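Local coordinates for dihydropteroate synthase (Burkholderia cenocepacia, PDB 2Y5S), which probably condenses para-aminobenzoate with 6-hydroxymethyl-7,8-dihydropterin diphosphate to give 7,8-dihydropteroate, a precursor of folates, at residues 61-66 against 98-103; 24-29 against 268-273; 88-93 against 116-121. All coordinates share one frame; numbering follows the deposited sequence. Where two conformers were deposited one is given.

Contact 1 (61-66 against 98-103); sequences DLLDIG and VPLSID. With 78H (7,8-dihydropteroate), chain P.
Asp-64 and Ser-101 lie side by side on one face of two adjacent parallel strands, joined by a short side-chain hydrogen bond in which Ser-101 OG donates to Asp-64 OD1 at 2.6 Å. The hydroxyl reaches that oxygen from above the carboxylate plane, 37° out of it. From CB, Asp-64 sends CG anti to the backbone N (chi1 -165°), which brings the carboxylate within reach of 98-103; CG then lies near both Ser-101 OG and Asp-103 CB, OD1 takes the serine, and OD2 sits 3.5 Å from Asp-103 CB. OD2 also accepts from Arg-270 NE in a salt bridge and from Asn-122 ND2. Two like charges come close here, Asp-103 OD2 being 4.2 Å from Asp-64 OD2. The carboxylate of Asp-103 meets N8 of 7,8-dihydropteroate through two weak hydrogen bonds, while Thr-70 OG1 bonds its OD2. Backbone bonds alternate between the strands, from Leu-63 N to Pro-99 O, through Ser-101 N and Ile-65 N, to Asp-103 N on Ile-65 O (2.8 Å). On the opposite face, Ile-65 and Ile-102 run side by side, their CD1 atoms 4.2 Å apart, against Val-90 of helix 79-93. The Leu-62 side chain crosses Pro-99 at about a right angle, CD2 3.8 Å from Pro-99 CB. The pair belongs to a beta-alpha-beta unit of the TIM barrel, with Asp-64 and Ser-101 turned to the barrel interior, Asp-103 reaching the pterin, and Ile-65 and Ile-102 turned to the helices.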
loop_
_atom_site.group_PDB
_atom_site.type_symbol
_atom_site.label_atom_id
_atom_site.label_comp_id
_atom_site.label_asym_id
_atom_site.label_seq_id
_atom_site.Cartn_x
_atom_site.Cartn_y
_atom_site.Cartn_z
ATOM N N ASP B 61 -11.549 12.430 6.619
ATOM C CA ASP B 61 -11.291 13.468 7.636
ATOM C C ASP B 61 -11.501 14.892 7.091
ATOM O O ASP B 61 -11.725 15.821 7.862
ATOM C CB ASP B 61 -9.858 13.345 8.136
ATOM C CG ASP B 61 -9.555 11.978 8.674
ATOM O OD1 ASP B 61 -10.196 11.585 9.664
ATOM O OD2 ASP B 61 -8.672 11.303 8.123
ATOM N N LEU B 62 -11.392 15.061 5.776
ATOM C CA LEU B 62 -11.693 16.331 5.113
ATOM C C LEU B 62 -12.407 16.022 3.813
ATOM O O LEU B 62 -12.264 14.912 3.277
ATOM C CB LEU B 62 -10.428 17.137 4.778
ATOM C CG LEU B 62 -9.345 17.447 5.819
ATOM C CD1 LEU B 62 -8.345 16.284 5.846
ATOM C CD2 LEU B 62 -8.639 18.772 5.472
ATOM N N LEU B 63 -13.156 17.014 3.307
ATOM C CA LEU B 63 -13.786 16.919 1.997
ATOM C C LEU B 63 -13.285 18.040 1.105
ATOM O O LEU B 63 -13.241 19.191 1.535
ATOM C CB LEU B 63 -15.311 17.006 2.112
ATOM C CG LEU B 63 -15.953 15.892 2.931
ATOM C CD1 LEU B 63 -17.441 16.213 3.187
ATOM C CD2 LEU B 63 -15.754 14.552 2.218
ATOM N N ASP B 64 -12.926 17.702 -0.133
ATOM C CA ASP B 64 -12.435 18.693 -1.087
ATOM C C ASP B 64 -13.518 18.904 -2.138
ATOM O O ASP B 64 -13.873 17.984 -2.883
ATOM C CB ASP B 64 -11.102 18.248 -1.718
ATOM C CG ASP B 64 -10.350 19.400 -2.437
ATOM O OD1 ASP B 64 -10.362 20.554 -1.960
ATOM O OD2 ASP B 64 -9.725 19.146 -3.488
ATOM N N ILE B 65 -14.079 20.107 -2.134
ATOM C CA ILE B 65 -15.183 20.472 -2.999
ATOM C C ILE B 65 -14.609 21.221 -4.193
ATOM O O ILE B 65 -13.942 22.235 -4.021
ATOM C CB ILE B 65 -16.175 21.428 -2.290
ATOM C CG1 ILE B 65 -16.782 20.798 -1.029
ATOM C CG2 ILE B 65 -17.281 21.841 -3.255
ATOM C CD1 ILE B 65 -17.465 21.827 -0.124
ATOM N N GLY B 66 -14.862 20.722 -5.395
ATOM C CA GLY B 66 -14.405 21.388 -6.606
ATOM C C GLY B 66 -15.512 21.465 -7.628
ATOM O O GLY B 66 -16.081 20.436 -7.990
ATOM N N VAL B 98 -16.933 18.846 9.570
ATOM C CA VAL B 98 -15.784 18.185 8.959
ATOM C C VAL B 98 -15.080 19.220 8.073
ATOM O O VAL B 98 -15.723 20.008 7.393
ATOM C CB VAL B 98 -16.197 16.923 8.144
ATOM C CG1 VAL B 98 -17.188 17.271 7.053
ATOM C CG2 VAL B 98 -14.986 16.233 7.558
ATOM N N PRO B 99 -13.736 19.264 8.125
ATOM C CA PRO B 99 -13.106 20.302 7.314
ATOM C C PRO B 99 -13.551 20.299 5.841
ATOM O O PRO B 99 -13.586 19.246 5.187
ATOM C CB PRO B 99 -11.615 19.992 7.446
ATOM C CG PRO B 99 -11.489 19.337 8.827
ATOM C CD PRO B 99 -12.786 18.619 9.062
ATOM N N LEU B 100 -13.917 21.489 5.362
ATOM C CA LEU B 100 -14.332 21.709 3.993
ATOM C C LEU B 100 -13.229 22.448 3.235
ATOM O O LEU B 100 -12.959 23.620 3.497
ATOM C CB LEU B 100 -15.642 22.514 3.944
ATOM C CG LEU B 100 -16.849 21.900 4.669
ATOM C CD1 LEU B 100 -18.122 22.730 4.463
ATOM C CD2 LEU B 100 -17.079 20.448 4.241
ATOM N N SER B 101 -12.602 21.742 2.297
ATOM C CA SER B 101 -11.570 22.302 1.456
ATOM C C SER B 101 -12.200 22.687 0.121
ATOM O O SER B 101 -13.102 21.988 -0.373
ATOM C CB SER B 101 -10.449 21.289 1.240
ATOM O OG SER B 101 -9.591 21.693 0.200
ATOM N N ILE B 102 -11.730 23.792 -0.456
ATOM C CA ILE B 102 -12.247 24.265 -1.728
ATOM C C ILE B 102 -11.149 24.193 -2.792
ATOM O O ILE B 102 -10.127 24.850 -2.661
ATOM C CB ILE B 102 -12.739 25.718 -1.650
ATOM C CG1 ILE B 102 -13.669 25.922 -0.452
ATOM C CG2 ILE B 102 -13.417 26.088 -2.945
ATOM C CD1 ILE B 102 -15.000 25.169 -0.564
ATOM N N ASP B 103 -11.390 23.393 -3.830
ATOM C CA ASP B 103 -10.452 23.214 -4.939
ATOM C C ASP B 103 -10.720 24.296 -5.980
ATOM O O ASP B 103 -11.545 24.129 -6.901
ATOM C CB ASP B 103 -10.604 21.809 -5.530
ATOM C CG ASP B 103 -9.654 21.529 -6.716
ATOM O OD1 ASP B 103 -8.638 22.232 -6.924
ATOM O OD2 ASP B 103 -9.926 20.545 -7.424
HETATM O O4 78H P . -2.771 16.864 -6.631
HETATM C C4 78H P . -3.549 17.763 -6.308
HETATM C C5 78H P . -4.691 18.072 -7.076
HETATM N N3 78H P . -3.288 18.523 -5.157
HETATM C C9 78H P . -5.513 19.137 -6.637
HETATM N N5 78H P . -5.021 17.341 -8.171
HETATM C C2 78H P . -4.149 19.601 -4.787
HETATM N N8 78H P . -6.654 19.485 -7.346
HETATM N N1 78H P . -5.236 19.857 -5.531
HETATM C C6 78H P . -6.092 17.666 -8.922
HETATM N N2 78H P . -3.879 20.355 -3.709
HETATM C C7 78H P . -6.938 18.917 -8.668
HETATM C C10 78H P . -6.490 16.808 -10.089
HETATM N N11 78H P . -5.720 17.179 -11.281
HETATM C C15 78H P . -5.123 16.222 -11.980
HETATM C C16 78H P . -3.783 16.331 -12.335
HETATM C C17 78H P . -5.865 15.092 -12.327
HETATM C C18 78H P . -3.182 15.315 -13.058
HETATM C C19 78H P . -5.262 14.073 -13.052
HETATM C C20 78H P . -3.923 14.188 -13.420
HETATM C C21 78H P . -3.247 13.050 -14.191
HETATM O O22 78H P . -2.014 13.080 -14.229
HETATM O O23 78H P . -3.937 12.098 -14.617
#

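Contact 2 (24-29 against 268-273); sequences LVMGIL and IVRVHD. With 78H (7,8-dihydropteroate), chain P.
Ile-28 is the most deeply engaged residue here, wedged between Arg-270 and His-272. Its CG1 lies anti to the carbonyl carbon (chi1 -63°) and reaches over the centre of the Arg-270 guanidinium, 3.7 Å above the plane. On the opposite face of that group lies N8 of 7,8-dihydropteroate, so the flat cation is layered between an aliphatic branch and the pterin. CD1 of Ile-28 goes on to His-272, making a CH-pi contact 3.5 Å from the ring centroid and only 10° off its normal. Met-26 SD comes to the guanidinium near its plane and rests 3.8 Å from Arg-270 CG. The arginine chain is extended, with NE on Asp-64 OD2. The two segments share less surface on the valine face, where Gly-27 brings no side chain and the CG2 atoms of Val-25 and Val-269 stand 4.2 Å apart; one close touch remains, Val-25 CG1 to Val-271 CG2 at 3.7 Å. His-272, partly exposed, marks the side nearer solvent, with ND1 hydrogen-bonded to Ser-233. Backbone bonds tie the parallel strands from Val-269 N on Leu-24 O to Ile-28 N on Val-271 O, the last being less straight (146° at the hydrogen). Strand 24-30 lies between 62-66 and 268-271 in the barrel sheet, its valine face covered by helix 274-291 and Leu-29 packed on helix 45-58.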
loop_
_atom_site.group_PDB
_atom_site.type_symbol
_atom_site.label_atom_id
_atom_site.label_comp_id
_atom_site.label_asym_id
_atom_site.label_seq_id
_atom_site.Cartn_x
_atom_site.Cartn_y
_atom_site.Cartn_z
ATOM N N LEU B 24 -4.128 12.310 7.593
ATOM C CA LEU B 24 -5.555 12.522 7.359
ATOM C C LEU B 24 -5.921 12.248 5.922
ATOM O O LEU B 24 -5.117 12.430 5.013
ATOM C CB LEU B 24 -5.951 13.967 7.732
ATOM C CG LEU B 24 -5.752 14.373 9.195
ATOM C CD1 LEU B 24 -6.362 15.786 9.420
ATOM C CD2 LEU B 24 -6.294 13.380 10.230
ATOM N N VAL B 25 -7.144 11.777 5.726
ATOM C CA VAL B 25 -7.665 11.462 4.409
ATOM C C VAL B 25 -8.671 12.551 3.925
ATOM O O VAL B 25 -9.697 12.833 4.565
ATOM C CB VAL B 25 -8.299 10.080 4.438
ATOM C CG1 VAL B 25 -8.985 9.766 3.115
ATOM C CG2 VAL B 25 -7.209 9.032 4.820
ATOM N N MET B 26 -8.336 13.178 2.807
ATOM C CA MET B 26 -9.200 14.182 2.174
ATOM C C MET B 26 -9.930 13.525 1.005
ATOM O O MET B 26 -9.302 13.148 0.014
ATOM C CB MET B 26 -8.365 15.348 1.663
ATOM C CG MET B 26 -9.098 16.298 0.703
ATOM S SD MET B 26 -8.074 17.659 0.069
ATOM C CE MET B 26 -7.851 18.602 1.577
ATOM N N GLY B 27 -11.252 13.390 1.112
ATOM C CA GLY B 27 -12.038 12.744 0.064
ATOM C C GLY B 27 -12.396 13.750 -1.019
ATOM O O GLY B 27 -12.825 14.858 -0.719
ATOM N N ILE B 28 -12.258 13.347 -2.277
ATOM C CA ILE B 28 -12.478 14.240 -3.394
ATOM C C ILE B 28 -13.969 14.222 -3.708
ATOM O O ILE B 28 -14.526 13.175 -4.043
ATOM C CB ILE B 28 -11.681 13.814 -4.641
ATOM C CG1 ILE B 28 -10.169 13.875 -4.373
ATOM C CG2 ILE B 28 -12.047 14.709 -5.852
ATOM C CD1 ILE B 28 -9.348 13.028 -5.370
ATOM N N LEU B 29 -14.594 15.389 -3.575
ATOM C CA LEU B 29 -15.994 15.583 -3.908
ATOM C C LEU B 29 -16.061 16.462 -5.152
ATOM O O LEU B 29 -16.064 17.693 -5.073
ATOM C CB LEU B 29 -16.743 16.220 -2.735
ATOM C CG LEU B 29 -18.264 16.286 -2.861
ATOM C CD1 LEU B 29 -18.880 14.896 -2.736
ATOM C CD2 LEU B 29 -18.836 17.225 -1.809
ATOM N N ILE B 268 -1.491 14.853 4.696
ATOM C CA ILE B 268 -2.816 14.637 4.120
ATOM C C ILE B 268 -2.682 13.954 2.771
ATOM O O ILE B 268 -1.834 14.331 1.960
ATOM C CB ILE B 268 -3.583 15.983 3.934
ATOM C CG1 ILE B 268 -3.697 16.748 5.254
ATOM C CG2 ILE B 268 -4.973 15.742 3.307
ATOM C CD1 ILE B 268 -4.255 18.159 5.115
ATOM N N VAL B 269 -3.538 12.960 2.513
ATOM C CA VAL B 269 -3.620 12.360 1.204
ATOM C C VAL B 269 -5.035 12.608 0.629
ATOM O O VAL B 269 -6.056 12.431 1.316
ATOM C CB VAL B 269 -3.223 10.855 1.217
ATOM C CG1 VAL B 269 -1.682 10.680 1.504
ATOM C CG2 VAL B 269 -4.048 10.041 2.235
ATOM N N ARG B 270 -5.063 13.075 -0.619
ATOM C CA ARG B 270 -6.274 13.471 -1.309
ATOM C C ARG B 270 -6.668 12.340 -2.231
ATOM O O ARG B 270 -5.927 11.995 -3.139
ATOM C CB ARG B 270 -6.008 14.750 -2.114
ATOM C CG ARG B 270 -7.179 15.322 -2.855
ATOM C CD ARG B 270 -6.784 16.677 -3.479
ATOM N NE ARG B 270 -7.913 17.256 -4.193
ATOM C CZ ARG B 270 -8.278 16.926 -5.430
ATOM N NH1 ARG B 270 -7.592 16.023 -6.121
ATOM N NH2 ARG B 270 -9.347 17.507 -5.980
ATOM N N VAL B 271 -7.831 11.747 -2.003
ATOM C CA VAL B 271 -8.181 10.507 -2.684
ATOM C C VAL B 271 -9.635 10.435 -3.120
ATOM O O VAL B 271 -10.519 11.103 -2.552
ATOM C CB VAL B 271 -7.871 9.302 -1.776
ATOM C CG1 VAL B 271 -6.410 9.357 -1.287
ATOM C CG2 VAL B 271 -8.847 9.260 -0.565
ATOM N N HIS B 272 -9.869 9.610 -4.132
ATOM C CA HIS B 272 -11.218 9.269 -4.566
ATOM C C HIS B 272 -11.756 8.121 -3.739
ATOM O O HIS B 272 -12.922 8.112 -3.369
ATOM C CB HIS B 272 -11.205 8.836 -6.027
ATOM C CG HIS B 272 -10.857 9.935 -6.978
ATOM N ND1 HIS B 272 -9.581 10.123 -7.458
ATOM C CD2 HIS B 272 -11.626 10.898 -7.545
ATOM C CE1 HIS B 272 -9.576 11.164 -8.276
ATOM N NE2 HIS B 272 -10.805 11.647 -8.348
ATOM N N ASP B 273 -10.889 7.150 -3.457
ATOM C CA ASP B 273 -11.316 5.877 -2.870
ATOM C C ASP B 273 -11.088 5.882 -1.370
ATOM O O ASP B 273 -10.057 5.432 -0.886
ATOM C CB ASP B 273 -10.592 4.728 -3.568
ATOM C CG ASP B 273 -10.768 4.780 -5.048
ATOM O OD1 ASP B 273 -11.866 4.392 -5.493
ATOM O OD2 ASP B 273 -9.850 5.271 -5.762
HETATM O O4 78H P . -2.771 16.864 -6.631
HETATM C C4 78H P . -3.549 17.763 -6.308
HETATM C C5 78H P . -4.691 18.072 -7.076
HETATM N N3 78H P . -3.288 18.523 -5.157
HETATM C C9 78H P . -5.513 19.137 -6.637
HETATM N N5 78H P . -5.021 17.341 -8.171
HETATM C C2 78H P . -4.149 19.601 -4.787
HETATM N N8 78H P . -6.654 19.485 -7.346
HETATM N N1 78H P . -5.236 19.857 -5.531
HETATM C C6 78H P . -6.092 17.666 -8.922
HETATM N N2 78H P . -3.879 20.355 -3.709
HETATM C C7 78H P . -6.938 18.917 -8.668
HETATM C C10 78H P . -6.490 16.808 -10.089
HETATM N N11 78H P . -5.720 17.179 -11.281
HETATM C C15 78H P . -5.123 16.222 -11.980
HETATM C C16 78H P . -3.783 16.331 -12.335
HETATM C C17 78H P . -5.865 15.092 -12.327
HETATM C C18 78H P . -3.182 15.315 -13.058
HETATM C C19 78H P . -5.262 14.073 -13.052
HETATM C C20 78H P . -3.923 14.188 -13.420
HETATM C C21 78H P . -3.247 13.050 -14.191
HETATM O O22 78H P . -2.014 13.080 -14.229
HETATM O O23 78H P . -3.937 12.098 -14.617
#

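Contact 3 (88-93 against 116-121); sequences PLVEAL and AGADLI
A Schellman motif at the end of helix 107-115 brings Ala-116 against Val-90 of helix 79-93, in the outer layer of the TIM barrel. Gly-117 is the residue that leaves the helix: its positive phi (103°), which turns the backbone out of the last helical turn, is readily adopted by glycine, which has no CB to meet the carbonyl O of Ala-116. Val-90 carries most of the contact through a single methyl. CG1 of Val-90 stands anti to the backbone N (chi1 174°) and reaches the turn, where it lies 3.8 Å from Ala-116 CB and 3.6 Å from Ala-116 O. Val-90 CG1 also lies beside the next peptide, 4.2 Å from Gly-117 C and 3.9 Å from Ala-118 N, with Ala-118 CB at 4.4 Å. At the solvent side, the aliphatic CG of Glu-91 grazes Ala-116 CB at 4.4 Å. No hydrogen bond joins the two segments, and they bury only 153 Å² between them, so the contact is small and rests on methyl groups meeting a backbone turn. Arg-94, just past the helix, adds a polar link through NH1 to Gly-117 O. Inward, Val-90 and Ala-118 both rest on Ile-102 of strand 100-103, and Val-90 also touches Ile-65 of strand 62-66. Beyond the turn the chain enters strand 120-123, hydrogen-bonded to strand 100-103, while Leu-89 and Leu-93 pack toward helix 45-58.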
loop_
_atom_site.group_PDB
_atom_site.type_symbol
_atom_site.label_atom_id
_atom_site.label_comp_id
_atom_site.label_asym_id
_atom_site.label_seq_id
_atom_site.Cartn_x
_atom_site.Cartn_y
_atom_site.Cartn_z
ATOM N N PRO B 88 -23.483 26.381 -2.484
ATOM C CA PRO B 88 -24.526 25.610 -1.791
ATOM C C PRO B 88 -24.062 24.286 -1.166
ATOM O O PRO B 88 -24.664 23.843 -0.198
ATOM C CB PRO B 88 -25.579 25.373 -2.886
ATOM C CG PRO B 88 -25.392 26.514 -3.837
ATOM C CD PRO B 88 -23.882 26.693 -3.872
ATOM N N LEU B 89 -23.010 23.660 -1.691
ATOM C CA LEU B 89 -22.421 22.484 -1.025
ATOM C C LEU B 89 -21.716 22.883 0.279
ATOM O O LEU B 89 -21.815 22.176 1.280
ATOM C CB LEU B 89 -21.444 21.732 -1.939
ATOM C CG LEU B 89 -22.024 20.976 -3.137
ATOM C CD1 LEU B 89 -20.913 20.245 -3.906
ATOM C CD2 LEU B 89 -23.146 20.000 -2.711
ATOM N N VAL B 90 -21.014 24.013 0.262
ATOM C CA VAL B 90 -20.375 24.540 1.471
ATOM C C VAL B 90 -21.428 24.777 2.544
ATOM O O VAL B 90 -21.269 24.325 3.679
ATOM C CB VAL B 90 -19.585 25.843 1.197
ATOM C CG1 VAL B 90 -19.057 26.445 2.506
ATOM C CG2 VAL B 90 -18.432 25.567 0.230
ATOM N N GLU B 91 -22.516 25.447 2.161
ATOM C CA GLU B 91 -23.601 25.765 3.091
ATOM C C GLU B 91 -24.244 24.482 3.655
ATOM O O GLU B 91 -24.432 24.355 4.869
ATOM C CB GLU B 91 -24.634 26.687 2.413
ATOM C CG GLU B 91 -24.069 28.071 2.011
ATOM C CD GLU B 91 -25.050 28.951 1.218
ATOM O OE1 GLU B 91 -26.065 28.437 0.695
ATOM O OE2 GLU B 91 -24.799 30.176 1.116
ATOM N N ALA B 92 -24.536 23.524 2.782
ATOM C CA ALA B 92 -25.167 22.263 3.197
ATOM C C ALA B 92 -24.254 21.369 4.016
ATOM O O ALA B 92 -24.730 20.623 4.866
ATOM C CB ALA B 92 -25.692 21.492 1.978
ATOM N N LEU B 93 -22.946 21.423 3.760
ATOM C CA LEU B 93 -21.998 20.544 4.443
ATOM C C LEU B 93 -21.404 21.111 5.740
ATOM O O LEU B 93 -20.901 20.344 6.556
ATOM C CB LEU B 93 -20.861 20.141 3.499
ATOM C CG LEU B 93 -21.237 19.257 2.310
ATOM C CD1 LEU B 93 -20.032 19.088 1.375
ATOM C CD2 LEU B 93 -21.749 17.896 2.767
ATOM N N ALA B 116 -18.885 31.908 2.912
ATOM C CA ALA B 116 -19.834 30.844 3.179
ATOM C C ALA B 116 -19.359 29.907 4.289
ATOM O O ALA B 116 -20.112 29.053 4.723
ATOM C CB ALA B 116 -20.097 30.053 1.903
ATOM N N GLY B 117 -18.095 30.027 4.707
ATOM C CA GLY B 117 -17.588 29.304 5.875
ATOM C C GLY B 117 -16.736 28.088 5.563
ATOM O O GLY B 117 -16.649 27.171 6.382
ATOM N N ALA B 118 -16.072 28.083 4.404
ATOM C CA ALA B 118 -15.119 27.030 4.084
ATOM C C ALA B 118 -13.895 27.156 4.996
ATOM O O ALA B 118 -13.566 28.247 5.474
ATOM C CB ALA B 118 -14.707 27.075 2.612
ATOM N N ASP B 119 -13.231 26.026 5.204
ATOM C CA ASP B 119 -12.141 25.907 6.153
ATOM C C ASP B 119 -10.748 25.953 5.518
ATOM O O ASP B 119 -9.779 26.293 6.181
ATOM C CB ASP B 119 -12.298 24.578 6.897
ATOM C CG ASP B 119 -13.600 24.491 7.660
ATOM O OD1 ASP B 119 -13.810 25.302 8.575
ATOM O OD2 ASP B 119 -14.424 23.606 7.343
ATOM N N LEU B 120 -10.637 25.572 4.249
ATOM C CA LEU B 120 -9.341 25.459 3.592
ATOM C C LEU B 120 -9.477 25.802 2.105
ATOM O O LEU B 120 -10.434 25.371 1.447
ATOM C CB LEU B 120 -8.788 24.039 3.775
ATOM C CG LEU B 120 -7.326 23.713 3.411
ATOM C CD1 LEU B 120 -6.981 22.342 3.960
ATOM C CD2 LEU B 120 -7.066 23.767 1.908
ATOM N N ILE B 121 -8.538 26.601 1.591
ATOM C CA ILE B 121 -8.454 26.882 0.160
ATOM C C ILE B 121 -7.281 26.114 -0.431
ATOM O O ILE B 121 -6.126 26.250 -0.004
ATOM C CB ILE B 121 -8.341 28.389 -0.155
ATOM C CG1 ILE B 121 -9.498 29.186 0.476
ATOM C CG2 ILE B 121 -8.297 28.611 -1.671
ATOM C CD1 ILE B 121 -10.920 28.826 -0.063
#

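From the N terminus, strand 24-30 comes first, and contact 2 joins it to strand 268-271 near the C terminus, closing a loop of 238 residues that spans most of the barrel. Both other contacts fall within that loop. Contact 1 pairs strands 62-66 and 100-103, which helix 79-93 connects; contact 3 starts on that helix and ends beyond strand 100-103, so the two cross along the chain. Contacts 1 and 2 meet where strands 62-66 and 24-30 are neighbours in one sheet, and both touch the ligand. In space contact 3 lies in the outer helical layer, about 17 Å from contact 2 between centres, tied to contact 1 by Ile-102 and to contact 2 by Leu-29.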